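PDB 6KXD: ketosynthase from Streptomyces sp. MSC090213JE08, which probably works as the chain length factor half of the ketosynthase complex that elongates polyketide chains in ishigamide biosynthesis by a highly reducing type II system. Local coordinates for residues G69-I72 against Q73-L76; L90-V93 against A94-G97; G326-G329 against A330-S334; L99-A102 against D103-A107. All coordinates share one frame; numbering follows the deposited sequence.

Contact 1. Residues G69-I72 against Q73-L76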
loop_
_atom_site.group_PDB
_atom_site.type_symbol
_atom_site.label_atom_id
_atom_site.label_comp_id
_atom_site.label_asym_id
_atom_site.label_seq_id
_atom_site.Cartn_x
_atom_site.Cartn_y
_atom_site.Cartn_z
ATOM N N GLY B 69 -7.194 20.057 20.434
ATOM C CA GLY B 69 -7.078 19.384 21.724
ATOM C C GLY B 69 -6.457 18.003 21.580
ATOM O O GLY B 69 -6.769 17.101 22.345
ATOM N N PHE B 70 -5.610 17.818 20.564
ATOM C CA PHE B 70 -5.078 16.488 20.299
ATOM C C PHE B 70 -3.647 16.389 20.810
ATOM O O PHE B 70 -2.780 16.993 20.249
ATOM C CB PHE B 70 -5.074 16.124 18.814
ATOM C CG PHE B 70 -4.751 14.671 18.589
ATOM C CD1 PHE B 70 -5.709 13.698 18.806
ATOM C CD2 PHE B 70 -3.491 14.267 18.195
ATOM C CE1 PHE B 70 -5.428 12.355 18.605
ATOM C CE2 PHE B 70 -3.199 12.921 18.015
ATOM C CZ PHE B 70 -4.166 11.967 18.225
ATOM N N ASP B 71 -3.445 15.620 21.884
ATOM C CA ASP B 71 -2.116 15.393 22.397
ATOM C C ASP B 71 -1.926 13.888 22.506
ATOM O O ASP B 71 -2.746 13.207 23.104
ATOM C CB ASP B 71 -1.898 16.073 23.756
ATOM C CG ASP B 71 -0.560 15.718 24.388
ATOM O OD1 ASP B 71 0.428 16.380 24.057
ATOM O OD2 ASP B 71 -0.497 14.695 25.095
ATOM N N ILE B 72 -0.841 13.396 21.916
ATOM C CA ILE B 72 -0.689 11.998 21.705
ATOM C C ILE B 72 -0.686 11.296 23.061
ATOM O O ILE B 72 -1.401 10.318 23.240
ATOM C CB ILE B 72 0.565 11.723 20.877
ATOM C CG1 ILE B 72 0.351 12.251 19.449
ATOM C CG2 ILE B 72 0.961 10.262 20.934
ATOM C CD1 ILE B 72 1.606 12.182 18.596
ATOM N N GLN B 73 0.094 11.830 23.996
ATOM C CA GLN B 73 0.311 11.099 25.264
ATOM C C GLN B 73 -0.938 11.200 26.138
ATOM O O GLN B 73 -1.266 10.255 26.846
ATOM C CB GLN B 73 1.610 11.581 25.909
ATOM C CG GLN B 73 2.844 11.066 25.171
ATOM C CD GLN B 73 4.075 11.020 26.043
ATOM O OE1 GLN B 73 4.432 12.032 26.643
ATOM N NE2 GLN B 73 4.746 9.861 26.093
ATOM N N GLU B 74 -1.657 12.322 26.037
ATOM C CA GLU B 74 -2.902 12.535 26.724
ATOM C C GLU B 74 -3.940 11.519 26.248
ATOM O O GLU B 74 -4.686 10.968 27.047
ATOM C CB GLU B 74 -3.407 13.957 26.475
ATOM C CG GLU B 74 -4.654 14.295 27.251
ATOM C CD GLU B 74 -5.109 15.735 27.106
ATOM O OE1 GLU B 74 -6.069 16.110 27.798
ATOM O OE2 GLU B 74 -4.505 16.472 26.299
ATOM N N GLN B 75 -3.996 11.299 24.933
ATOM C CA GLN B 75 -4.924 10.359 24.354
ATOM C C GLN B 75 -4.494 8.906 24.570
ATOM O O GLN B 75 -5.367 8.081 24.816
ATOM C CB GLN B 75 -5.092 10.675 22.861
ATOM C CG GLN B 75 -5.806 12.009 22.660
ATOM C CD GLN B 75 -7.222 11.948 23.183
ATOM O OE1 GLN B 75 -7.946 10.982 22.953
ATOM N NE2 GLN B 75 -7.628 12.975 23.912
ATOM N N LEU B 76 -3.199 8.590 24.438
ATOM C CA LEU B 76 -2.799 7.206 24.312
ATOM C C LEU B 76 -1.967 6.747 25.505
ATOM O O LEU B 76 -1.623 5.599 25.561
ATOM C CB LEU B 76 -2.006 7.036 23.022
ATOM C CG LEU B 76 -2.867 7.216 21.778
ATOM C CD1 LEU B 76 -1.979 7.184 20.541
ATOM C CD2 LEU B 76 -3.905 6.110 21.726
HETATM O O HOH W 1 -5.651 15.107 23.744
#

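Contact 2. Residues L90-V93 against A94-G97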
loop_
_atom_site.group_PDB
_atom_site.type_symbol
_atom_site.label_atom_id
_atom_site.label_comp_id
_atom_site.label_asym_id
_atom_site.label_seq_id
_atom_site.Cartn_x
_atom_site.Cartn_y
_atom_site.Cartn_z
ATOM N N LEU B 90 -3.259 9.337 15.311
ATOM C CA LEU B 90 -4.615 9.615 14.876
ATOM C C LEU B 90 -5.377 8.332 14.565
ATOM O O LEU B 90 -6.589 8.227 14.861
ATOM C CB LEU B 90 -4.554 10.466 13.621
ATOM C CG LEU B 90 -4.096 11.894 13.862
ATOM C CD1 LEU B 90 -3.736 12.479 12.519
ATOM C CD2 LEU B 90 -5.139 12.708 14.576
ATOM N N ALA B 91 -4.707 7.404 13.876
ATOM C CA ALA B 91 -5.274 6.126 13.514
ATOM C C ALA B 91 -5.655 5.379 14.783
ATOM O O ALA B 91 -6.732 4.746 14.846
ATOM C CB ALA B 91 -4.326 5.295 12.705
ATOM N N LEU B 92 -4.768 5.441 15.787
ATOM C CA LEU B 92 -5.022 4.624 17.019
ATOM C C LEU B 92 -6.232 5.178 17.758
ATOM O O LEU B 92 -7.062 4.384 18.204
ATOM C CB LEU B 92 -3.810 4.586 17.940
ATOM C CG LEU B 92 -2.602 3.842 17.379
ATOM C CD1 LEU B 92 -1.454 3.799 18.382
ATOM C CD2 LEU B 92 -2.956 2.455 16.927
ATOM N N VAL B 93 -6.293 6.497 17.871
ATOM C CA VAL B 93 -7.395 7.119 18.565
ATOM C C VAL B 93 -8.670 6.820 17.785
ATOM O O VAL B 93 -9.662 6.438 18.349
ATOM C CB VAL B 93 -7.201 8.619 18.782
ATOM C CG1 VAL B 93 -8.475 9.219 19.394
ATOM C CG2 VAL B 93 -6.012 8.891 19.682
ATOM N N ALA B 94 -8.582 6.847 16.462
ATOM C CA ALA B 94 -9.766 6.553 15.706
ATOM C C ALA B 94 -10.189 5.097 15.927
ATOM O O ALA B 94 -11.392 4.792 15.974
ATOM C CB ALA B 94 -9.555 6.853 14.246
ATOM N N SER B 95 -9.203 4.183 16.022
ATOM C CA SER B 95 -9.487 2.764 16.168
ATOM C C SER B 95 -10.252 2.520 17.465
ATOM O O SER B 95 -11.076 1.643 17.484
ATOM C CB SER B 95 -8.273 1.872 16.074
ATOM O OG SER B 95 -7.402 1.991 17.169
ATOM N N ASP B 96 -9.853 3.219 18.516
ATOM C CA ASP B 96 -10.508 3.123 19.811
ATOM C C ASP B 96 -11.968 3.575 19.718
ATOM O O ASP B 96 -12.848 2.909 20.272
ATOM C CB ASP B 96 -9.790 3.973 20.846
ATOM C CG ASP B 96 -8.549 3.304 21.410
ATOM O OD1 ASP B 96 -8.144 2.257 20.866
ATOM O OD2 ASP B 96 -7.986 3.880 22.360
ATOM N N GLY B 97 -12.216 4.677 19.006
ATOM C CA GLY B 97 -13.593 5.180 18.784
ATOM C C GLY B 97 -14.427 4.159 18.041
ATOM O O GLY B 97 -15.632 4.040 18.249
#

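Contact 3. Residues G326-G329 against A330-S334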
loop_
_atom_site.group_PDB
_atom_site.type_symbol
_atom_site.label_atom_id
_atom_site.label_comp_id
_atom_site.label_asym_id
_atom_site.label_seq_id
_atom_site.Cartn_x
_atom_site.Cartn_y
_atom_site.Cartn_z
ATOM N N GLY B 326 -10.465 21.841 5.374
ATOM C CA GLY B 326 -9.271 21.925 4.614
ATOM C C GLY B 326 -9.101 20.706 3.736
ATOM O O GLY B 326 -9.985 19.833 3.665
ATOM N N ASP B 327 -7.963 20.666 3.052
ATOM C CA ASP B 327 -7.567 19.556 2.249
ATOM C C ASP B 327 -7.034 18.510 3.216
ATOM O O ASP B 327 -5.952 18.722 3.764
ATOM C CB ASP B 327 -6.513 19.935 1.202
ATOM C CG ASP B 327 -6.095 18.784 0.298
ATOM O OD1 ASP B 327 -6.648 17.673 0.448
ATOM O OD2 ASP B 327 -5.240 18.995 -0.559
ATOM N N THR B 328 -7.842 17.475 3.502
ATOM C CA THR B 328 -7.438 16.489 4.514
ATOM C C THR B 328 -6.672 15.333 3.876
ATOM O O THR B 328 -6.379 14.320 4.535
ATOM C CB THR B 328 -8.653 15.977 5.293
ATOM O OG1 THR B 328 -9.586 15.369 4.379
ATOM C CG2 THR B 328 -9.314 17.098 6.052
ATOM N N GLY B 329 -6.273 15.465 2.610
ATOM C CA GLY B 329 -5.338 14.503 2.077
ATOM C C GLY B 329 -5.960 13.119 2.070
ATOM O O GLY B 329 -7.103 12.942 1.628
ATOM N N ALA B 330 -5.219 12.124 2.570
ATOM C CA ALA B 330 -5.669 10.748 2.541
ATOM C C ALA B 330 -6.958 10.569 3.346
ATOM O O ALA B 330 -7.655 9.572 3.124
ATOM C CB ALA B 330 -4.596 9.798 3.024
ATOM N N ALA B 331 -7.191 11.430 4.337
ATOM C CA ALA B 331 -8.361 11.277 5.160
ATOM C C ALA B 331 -9.613 11.599 4.333
ATOM O O ALA B 331 -10.696 11.180 4.701
ATOM C CB ALA B 331 -8.288 12.130 6.402
ATOM N N SER B 332 -9.428 12.360 3.246
ATOM C CA SER B 332 -10.556 12.912 2.512
ATOM C C SER B 332 -11.720 11.928 2.355
ATOM O O SER B 332 -12.793 12.280 2.774
ATOM C CB SER B 332 -10.124 13.488 1.191
ATOM O OG SER B 332 -11.243 14.121 0.638
ATOM N N ALA B 333 -11.553 10.787 1.661
ATOM C CA ALA B 333 -12.725 10.006 1.264
ATOM C C ALA B 333 -13.388 9.408 2.497
ATOM O O ALA B 333 -14.567 9.210 2.502
ATOM C CB ALA B 333 -12.411 8.933 0.245
ATOM N N SER B 334 -12.593 9.123 3.541
ATOM C CA SER B 334 -13.166 8.594 4.752
ATOM C C SER B 334 -14.017 9.666 5.447
ATOM O O SER B 334 -15.099 9.381 5.957
ATOM C CB SER B 334 -12.062 8.041 5.648
ATOM O OG SER B 334 -11.433 6.973 5.009
#

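Contact 4. Residues L99-A102 against D103-A107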
loop_
_atom_site.group_PDB
_atom_site.type_symbol
_atom_site.label_atom_id
_atom_site.label_comp_id
_atom_site.label_asym_id
_atom_site.label_seq_id
_atom_site.Cartn_x
_atom_site.Cartn_y
_atom_site.Cartn_z
ATOM N N LEU B 99 -13.831 0.653 17.849
ATOM C CA LEU B 99 -13.974 -0.669 18.447
ATOM C C LEU B 99 -14.481 -0.628 19.896
ATOM O O LEU B 99 -14.953 -1.650 20.382
ATOM C CB LEU B 99 -12.629 -1.379 18.395
ATOM C CG LEU B 99 -12.068 -1.543 16.995
ATOM C CD1 LEU B 99 -10.749 -2.265 17.090
ATOM C CD2 LEU B 99 -13.061 -2.275 16.094
ATOM N N LEU B 100 -14.271 0.483 20.568
ATOM C CA LEU B 100 -14.662 0.633 21.928
ATOM C C LEU B 100 -15.832 1.608 21.988
ATOM O O LEU B 100 -16.005 2.443 21.106
ATOM C CB LEU B 100 -13.506 1.187 22.734
ATOM C CG LEU B 100 -12.200 0.396 22.651
ATOM C CD1 LEU B 100 -11.127 1.103 23.457
ATOM C CD2 LEU B 100 -12.362 -1.054 23.043
ATOM N N ASP B 101 -16.595 1.526 23.075
ATOM C CA ASP B 101 -17.601 2.546 23.331
ATOM C C ASP B 101 -16.926 3.685 24.087
ATOM O O ASP B 101 -15.684 3.717 24.319
ATOM C CB ASP B 101 -18.843 1.957 24.014
ATOM C CG ASP B 101 -18.631 1.557 25.458
ATOM O OD1 ASP B 101 -17.598 1.961 26.047
ATOM O OD2 ASP B 101 -19.460 0.787 25.961
ATOM N N ALA B 102 -17.734 4.660 24.519
ATOM C CA ALA B 102 -17.225 5.843 25.170
ATOM C C ALA B 102 -16.572 5.499 26.517
ATOM O O ALA B 102 -15.689 6.192 26.927
ATOM C CB ALA B 102 -18.326 6.886 25.300
ATOM N N ASP B 103 -16.943 4.380 27.138
ATOM C CA ASP B 103 -16.377 4.003 28.436
ATOM C C ASP B 103 -15.202 3.027 28.287
ATOM O O ASP B 103 -14.658 2.552 29.271
ATOM C CB ASP B 103 -17.463 3.413 29.330
ATOM C CG ASP B 103 -18.529 4.440 29.639
ATOM O OD1 ASP B 103 -18.143 5.599 29.913
ATOM O OD2 ASP B 103 -19.718 4.085 29.550
ATOM N N GLY B 104 -14.811 2.709 27.057
ATOM C CA GLY B 104 -13.685 1.826 26.834
ATOM C C GLY B 104 -14.072 0.366 26.824
ATOM O O GLY B 104 -13.197 -0.494 26.725
ATOM N N ASN B 105 -15.378 0.092 26.881
ATOM C CA ASN B 105 -15.952 -1.217 26.671
ATOM C C ASN B 105 -15.767 -1.624 25.205
ATOM O O ASN B 105 -15.733 -0.797 24.289
ATOM C CB ASN B 105 -17.439 -1.281 27.063
ATOM C CG ASN B 105 -17.696 -0.690 28.436
ATOM O OD1 ASN B 105 -16.874 -0.836 29.329
ATOM N ND2 ASN B 105 -18.813 -0.005 28.600
ATOM N N ARG B 106 -15.745 -2.929 24.982
ATOM C CA ARG B 106 -15.530 -3.462 23.676
ATOM C C ARG B 106 -16.882 -3.484 22.963
ATOM O O ARG B 106 -17.742 -4.288 23.311
ATOM C CB ARG B 106 -14.907 -4.852 23.816
ATOM C CG ARG B 106 -14.136 -5.372 22.613
ATOM C CD ARG B 106 -12.841 -6.031 23.097
ATOM N NE ARG B 106 -11.725 -5.570 22.277
ATOM C CZ ARG B 106 -10.797 -4.680 22.642
ATOM N NH1 ARG B 106 -10.485 -4.516 23.924
ATOM N NH2 ARG B 106 -10.164 -3.978 21.703
ATOM N N ALA B 107 -17.035 -2.623 21.943
ATOM C CA ALA B 107 -18.279 -2.494 21.210
ATOM C C ALA B 107 -18.295 -3.439 20.009
ATOM O O ALA B 107 -19.366 -3.833 19.546
ATOM C CB ALA B 107 -18.509 -1.078 20.779
#

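Contact 1. Residues G69-I72 against Q73-L76
From G69, in a left-handed conformation, the backbone runs extended through F70 and D71 and then winds into helix 72-76, so that D71 and Q75 meet through a full helical turn. The amide of Q75 donates to the carbonyl of D71 (N to O 2.9 Å), and the L76 amide makes the next such bond to the I72 carbonyl (N to O 2.8 Å); in both the donor lies nearly along the C=O axis. The side chain of D71 closes the start of the helix. With CG anti to the backbone N (chi1 173°), its carboxylate swings over the first turn, and OD2 accepts from the E74 amide through the lone pair directed away from OD1 (OD2 to N 2.8 Å). The side chains of D71 and E74 cross at about a right angle, and OD2 of D71 comes within 4.5 Å of OE2 of E74, a proximity of like charges likely to be mildly unfavourable. A water mediates here: it accepts from the D71 amide and from Q75 NE2, donates to the G69 carbonyl (2.7 Å to G69 O), and gives a weak bond to E74 OE2. Q75 bends at its second torsion (chi2 -65°), which turns its amide back to this water and lays CG obliquely beside the F70 ring, 4.1 Å from CE1. F70 and I72 pack on helix 86-99, while the side-chain amide of Q73 is bonded through NE2 to the T81 hydroxyl. The whole is an aspartate N-cap, with a water joining the cap amide to the glutamate three residues on.

Contact 2. Residues L90-V93 against A94-G97
The hydroxyl of S95 folds back over the carbonyl of L92, one turn earlier in the same helix, and donates to it in a short bond (OG to L92 O 2.6 Å). The torsion responsible puts OG between the backbone N and the carbonyl carbon (chi1 70°), and the hydroxyl reaches L92 O well to one side of the C=O direction, at a C=O...OG angle of 122°. The D96 amide meets the same oxygen more nearly end-on (D96 N to L92 O 3.0 Å), which gives the L92 carbonyl two donors. Regular helical bonds flank it: the A94 amide to the L90 carbonyl, S95 to A91, and, longer, G97 to V93 (N to O 3.2 Å). The methyl of A94 sits close against the L90 carbonyl (CB to O 3.3 Å), and D96 CB lies beside the V93 carbonyl (CB to O 3.5 Å). S95 OG also bonds to NE2 of H165 on helix 156-165; with alanine in its place, that nitrogen would probably lose this partner and the L92 carbonyl would be left with D96 N. D96 sends its carboxylate to a salt bridge with R164 of that helix. L92 also packs on helix 156-165, against A160 and T161. L90 and A94 meet strands 20-29 and 229-240, where the A94 carbonyl bonds to the S26 hydroxyl, and L90-S95 are buried between helix 156-165 and the strands.

Contact 3. Residues G326-G329 against A330-S334
G329 reaches A330 with a backbone few other residues adopt easily: phi is 63° and psi -132°, and a CB on it would press into the A330 amide. With A330 in a helical conformation next to it, these angles make T328-A331 a type II' turn, glycine in its second position. The turn is closed by the A331 amide, which donates to the T328 carbonyl (N to O 3.0 Å). One residue on, the S332 amide donates to the G329 carbonyl (N to O 2.9 Å). Both donors stand well above the plane of the carbonyl they use. On the side chains, the T328 hydroxyl turns in between its own N and C (chi1 59°) and rests against S332 CA, 3.2 Å from OG1, while the CB atoms of T328 and A331 lie 4.0 Å apart. Just before the turn, D327 OD1 accepts from the G329 amide (3.1 Å from OD1 to N) from above the carboxylate plane, an Asx turn that fixes the approach to the glycine. D327 OD2 forms a salt bridge with R178, and the D327 backbone is hydrogen-bonded to L228 and to G230 of strand 229-240. At the other end, the A330 amide is bonded to E206 and its carbonyl to S204, both on strand 199-206, and S332 OG is taken by Q336, so that helix 332-344 leaves the turn alongside strands 199-206 and 229-240, with A330 and A333 against helix 180-193.

Contact 4. Residues L99-A102 against D103-A107
Backbone hydrogen bonds hold L99 and L100 against R106 and A107: the A107 amide donates to the L99 carbonyl (N to O 2.8 Å), and the D101 amide to the N105 carbonyl (N to O 2.8 Å). The CA of L100 makes a CH...O contact with N105 O. The G104 amide closes the tip, reaching the D101 carbonyl (N to O 3.0 Å) from high above its plane. This is a type I turn followed by a G1 bulge at G104, the bend found in 3:5 beta-hairpins, here with a single bridge, L100 with R106, behind it; at the G104 phi of 87° a side chain would jam against the D103 carbonyl. Polar side-chain bonds centre on D101, whose CG lies between its own N and carbonyl carbon (chi1 72°). The amides of D103 (N to OD1 2.7 Å) and N105 (N to OD1 3.0 Å) grip OD1 from opposite faces of the carboxylate, the former as an Asx turn, while N105 ND2 donates to the syn lone pair of OD2 (ND2 to OD2 2.8 Å). With an alanine here, the D103 and N105 amides would probably lose their acceptor and the N105 side chain be set free to turn. Van der Waals contacts are few: L100 CD2 lies over one face of the R106 guanidinium, 3.7 Å above its plane, and A107 CB rests against L99 O.

Overall arrangement
From the N terminus the four contacts run in series; none nests within or crosses another. Contacts 1, 3 and 4 close short turns. Contact 1 starts helix 72-76 after strand 63-65, and contact 2 lies within the next helix, 86-99, closing no loop. These two touch: F70 CE1 packs 3.7 Å from V93 CG2, with Q75, L76 and L90 adding to the same apolar seam. Contact 4 follows where helix 86-99 ends, turning the chain toward strand 114-119, its centre about 12 Å from that of contact 2. Contact 3 comes later, at the start of helix 332-344 near the centre of the folded chain. Strand 229-240 neighbours contacts 2 and 3, whose nearest atoms are about 8 Å apart.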